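Local coordinates for protein L-Ala-D/L-Glu epimerase, a muconate lactonizing enzyme (Klebsiella pneumoniae subsp. pneumoniae MGH 78578, PDB 3FCP) that belongs to the muconate lactonizing enzyme branch of the enolase superfamily, pairing an N-terminal capping domain with a magnesium-binding TIM-barrel-like domain, at residues 121-125 with 126-130; 66-69 with 70-74. All coordinates share one frame; numbering follows the deposited sequence.

Contact 1. Residues 121-125 with 126-130; sequences LGLPV and SALLG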
loop_
_atom_site.group_PDB
_atom_site.type_symbol
_atom_site.label_atom_id
_atom_site.label_comp_id
_atom_site.label_asym_id
_atom_site.label_seq_id
_atom_site.Cartn_x
_atom_site.Cartn_y
_atom_site.Cartn_z
ATOM N N LEU A 121 16.032 -35.170 34.473
ATOM C CA LEU A 121 14.974 -36.020 33.936
ATOM C C LEU A 121 15.551 -37.198 33.159
ATOM O O LEU A 121 14.804 -38.014 32.609
ATOM C CB LEU A 121 14.060 -35.205 33.012
ATOM C CG LEU A 121 13.361 -34.007 33.659
ATOM C CD1 LEU A 121 12.560 -33.228 32.610
ATOM C CD2 LEU A 121 12.459 -34.502 34.777
ATOM N N GLY A 122 16.878 -37.271 33.107
ATOM C CA GLY A 122 17.537 -38.344 32.382
ATOM C C GLY A 122 17.202 -38.262 30.906
ATOM O O GLY A 122 17.056 -39.282 30.229
ATOM N N LEU A 123 17.088 -37.036 30.404
ATOM C CA LEU A 123 16.739 -36.808 29.006
ATOM C C LEU A 123 17.634 -35.782 28.329
ATOM O O LEU A 123 18.110 -34.844 28.966
ATOM C CB LEU A 123 15.287 -36.329 28.906
ATOM C CG LEU A 123 14.184 -37.330 29.258
ATOM C CD1 LEU A 123 12.845 -36.613 29.340
ATOM C CD2 LEU A 123 14.141 -38.434 28.201
ATOM N N PRO A 124 17.892 -35.961 27.023
ATOM C CA PRO A 124 18.734 -35.001 26.309
ATOM C C PRO A 124 17.919 -33.721 26.113
ATOM O O PRO A 124 16.687 -33.764 26.118
ATOM C CB PRO A 124 19.035 -35.717 24.989
ATOM C CG PRO A 124 17.817 -36.579 24.779
ATOM C CD PRO A 124 17.558 -37.116 26.167
ATOM N N VAL A 125 18.599 -32.591 25.944
ATOM C CA VAL A 125 17.911 -31.317 25.756
ATOM C C VAL A 125 16.910 -31.372 24.601
ATOM O O VAL A 125 15.820 -30.802 24.691
ATOM C CB VAL A 125 18.926 -30.180 25.511
ATOM C CG1 VAL A 125 18.194 -28.875 25.186
ATOM C CG2 VAL A 125 19.814 -30.017 26.735
ATOM N N SER A 126 17.272 -32.063 23.520
ATOM C CA SER A 126 16.380 -32.180 22.363
ATOM C C SER A 126 15.012 -32.740 22.779
ATOM O O SER A 126 13.970 -32.321 22.261
ATOM C CB SER A 126 17.013 -33.082 21.290
ATOM O OG SER A 126 17.280 -34.382 21.793
ATOM N N ALA A 127 15.022 -33.688 23.714
ATOM C CA ALA A 127 13.789 -34.293 24.209
ATOM C C ALA A 127 12.991 -33.273 25.020
ATOM O O ALA A 127 11.763 -33.249 24.961
ATOM C CB ALA A 127 14.106 -35.521 25.077
ATOM N N LEU A 128 13.690 -32.444 25.788
ATOM C CA LEU A 128 13.021 -31.416 26.577
ATOM C C LEU A 128 12.402 -30.395 25.613
ATOM O O LEU A 128 11.454 -29.700 25.958
ATOM C CB LEU A 128 14.010 -30.691 27.499
ATOM C CG LEU A 128 14.811 -31.457 28.560
ATOM C CD1 LEU A 128 15.469 -30.452 29.499
ATOM C CD2 LEU A 128 13.916 -32.395 29.345
ATOM N N LEU A 129 12.948 -30.306 24.405
ATOM C CA LEU A 129 12.433 -29.355 23.425
ATOM C C LEU A 129 11.380 -29.989 22.522
ATOM O O LEU A 129 11.052 -29.461 21.461
ATOM C CB LEU A 129 13.587 -28.770 22.601
ATOM C CG LEU A 129 14.661 -28.054 23.432
ATOM C CD1 LEU A 129 15.726 -27.481 22.507
ATOM C CD2 LEU A 129 14.034 -26.949 24.279
ATOM N N GLY A 130 10.848 -31.130 22.955
ATOM C CA GLY A 130 9.805 -31.790 22.188
ATOM C C GLY A 130 10.201 -33.027 21.410
ATOM O O GLY A 130 9.335 -33.732 20.891
#
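A single-turn helix, 125-128, follows the Schellman end of helix 103-121, and Leu121 and Leu128 meet across the link between them. Leu121 CD1 lies 3.6 Å from Leu128 CD2, the two side chains meeting at a slant. The two torsions of Leu128 together (chi1 -60°, chi2 -168°) carry its CD2 to Leu121 and to Leu123, whose CB lies 4.2 Å from Leu128 CD2. Pro124 is the N-cap. Pro124 O receives Leu128 N at 3.3 Å, in the carbonyl plane, and more weakly Ala127 N at 2.9 Å, while Pro124 CG rests 3.9 Å from Ala127 CB. One residue on, Val125 O accepts Leu129 N (2.9 Å), and the side chains of these two residues run alongside each other, Val125 CG1 against Leu129 CD1 at 3.9 Å. Gly130, with positive phi, then ends the helix in a second Schellman motif. Ser126 OG is hydrogen-bonded to Gln354 OE1, and His315 on helix 307-317 touches Pro124, Val125 and Ser126. Leu121 and Leu123 also pack against Leu123 and Leu121 of a second subunit. The carbonyls of Pro124 and Val125 thus take N-H groups of the turn, while apolar contacts of Leu121, Leu123 and Pro124 join link to helix.

Contact 2. Residues 66-69 with 70-74; sequences EAIS and SAITH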
loop_
_atom_site.group_PDB
_atom_site.type_symbol
_atom_site.label_atom_id
_atom_site.label_comp_id
_atom_site.label_asym_id
_atom_site.label_seq_id
_atom_site.Cartn_x
_atom_site.Cartn_y
_atom_site.Cartn_z
ATOM N N GLU A 66 33.745 -9.816 27.330
ATOM C CA GLU A 66 33.815 -9.207 28.649
ATOM C C GLU A 66 32.472 -8.618 29.110
ATOM O O GLU A 66 32.147 -8.671 30.297
ATOM C CB GLU A 66 34.933 -8.153 28.714
ATOM C CG GLU A 66 35.325 -7.515 27.396
ATOM C CD GLU A 66 36.106 -8.449 26.484
ATOM O OE1 GLU A 66 35.519 -8.939 25.504
ATOM O OE2 GLU A 66 37.303 -8.695 26.745
ATOM N N ALA A 67 31.684 -8.083 28.183
ATOM C CA ALA A 67 30.380 -7.523 28.543
ATOM C C ALA A 67 29.420 -8.671 28.861
ATOM O O ALA A 67 28.553 -8.552 29.727
ATOM C CB ALA A 67 29.824 -6.681 27.398
ATOM N N ILE A 68 29.577 -9.777 28.141
ATOM C CA ILE A 68 28.747 -10.951 28.359
ATOM C C ILE A 68 29.033 -11.481 29.763
ATOM O O ILE A 68 28.113 -11.787 30.529
ATOM C CB ILE A 68 29.052 -12.028 27.297
ATOM C CG1 ILE A 68 28.496 -11.573 25.945
ATOM C CG2 ILE A 68 28.455 -13.374 27.713
ATOM C CD1 ILE A 68 28.953 -12.417 24.774
ATOM N N SER A 69 30.318 -11.573 30.098
ATOM C CA SER A 69 30.743 -12.038 31.417
ATOM C C SER A 69 30.181 -11.098 32.492
ATOM O O SER A 69 29.688 -11.534 33.537
ATOM C CB SER A 69 32.276 -12.064 31.477
ATOM O OG SER A 69 32.737 -12.376 32.772
ATOM N N SER A 70 30.255 -9.802 32.219
ATOM C CA SER A 70 29.745 -8.784 33.127
ATOM C C SER A 70 28.243 -8.958 33.371
ATOM O O SER A 70 27.788 -8.898 34.507
ATOM C CB SER A 70 30.013 -7.392 32.542
ATOM O OG SER A 70 29.321 -6.393 33.268
ATOM N N ALA A 71 27.478 -9.170 32.302
ATOM C CA ALA A 71 26.031 -9.354 32.425
ATOM C C ALA A 71 25.723 -10.548 33.330
ATOM O O ALA A 71 24.841 -10.482 34.181
ATOM C CB ALA A 71 25.407 -9.564 31.051
ATOM N N ILE A 72 26.464 -11.635 33.147
ATOM C CA ILE A 72 26.262 -12.833 33.953
ATOM C C ILE A 72 26.614 -12.614 35.425
ATOM O O ILE A 72 25.825 -12.927 36.316
ATOM C CB ILE A 72 27.100 -14.006 33.397
ATOM C CG1 ILE A 72 26.564 -14.399 32.019
ATOM C CG2 ILE A 72 27.067 -15.194 34.371
ATOM C CD1 ILE A 72 27.439 -15.369 31.257
ATOM N N THR A 73 27.797 -12.066 35.673
ATOM C CA THR A 73 28.264 -11.823 37.037
ATOM C C THR A 73 27.459 -10.795 37.831
ATOM O O THR A 73 26.966 -11.092 38.918
ATOM C CB THR A 73 29.743 -11.360 37.045
ATOM O OG1 THR A 73 30.563 -12.365 36.436
ATOM C CG2 THR A 73 30.224 -11.119 38.485
ATOM N N HIS A 74 27.319 -9.593 37.281
ATOM C CA HIS A 74 26.625 -8.513 37.976
ATOM C C HIS A 74 25.109 -8.459 37.947
ATOM O O HIS A 74 24.507 -7.887 38.853
ATOM C CB HIS A 74 27.142 -7.162 37.486
ATOM C CG HIS A 74 28.584 -6.920 37.792
ATOM N ND1 HIS A 74 29.606 -7.464 37.045
ATOM C CD2 HIS A 74 29.177 -6.204 38.777
ATOM C CE1 HIS A 74 30.767 -7.093 37.555
ATOM N NE2 HIS A 74 30.534 -6.329 38.607
#
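Two successive turns of helix 65-80 in the N-terminal capping domain meet here through i to i+4 bonding, with a wider pi-type turn at 71-74; one face is packed inward and another turned to solvent or a neighbouring subunit. On the packed face Ile68 and Ile72 lie alongside each other and point the same way, CG2 of Ile68 being 4.2 Å from CD1 of Ile72. Ile72 CG1 sits beside its own backbone N (chi1 -66°) and passes 3.4 Å from Ile68 O, the acceptor of Ile72 N. Ile68 packs on Phe104, and Ala71 and Ile72 on Ala105, of helix 103-121; both isoleucines reach Val36 in the sheet, and Ile72 also Ile10. Another side, with Glu66, Ala67 and buried Ser70, is partly covered by a third subunit. Glu66 OE1 is hydrogen-bonded to Tyr75 OH of that subunit, and OE2 forms a salt bridge with Arg372 of its own chain. Thr73 and His74 form the solvent side, though His74 also packs on the third subunit. His74 turns a ring edge to Ser70 O, and the bond from His74 ND1 is weak and long at 3.4 Å. At Thr73 the helix bonding gains a second donor. Ser69 O takes Thr73 N at 2.9 Å in a nearly straight bond (171°) and Thr73 OG1 at 3.1 Å, the hydroxyl lying 40° out of the carbonyl plane.

In the fold
From the N terminus, the chain first builds the antiparallel sheet 7-17, 33-42 and 47-53, then enters helix 65-80, where contact 2 lies. Helix 88-98 and helix 103-121 follow, and contact 1 opens as the latter ends. The two contacts are in series, neither nested nor crossed, with centres 28 Å apart and nearest atoms about 17 Å apart. Neither closes a long loop. Helix 103-121 connects them, packing against residues 66-74 near its start and running into residues 121-130 at its end. Contact 2 thus joins helix and sheet within the capping domain, whereas contact 1 reaches helix 307-317 of the barrel domain; different neighbouring subunits meet each.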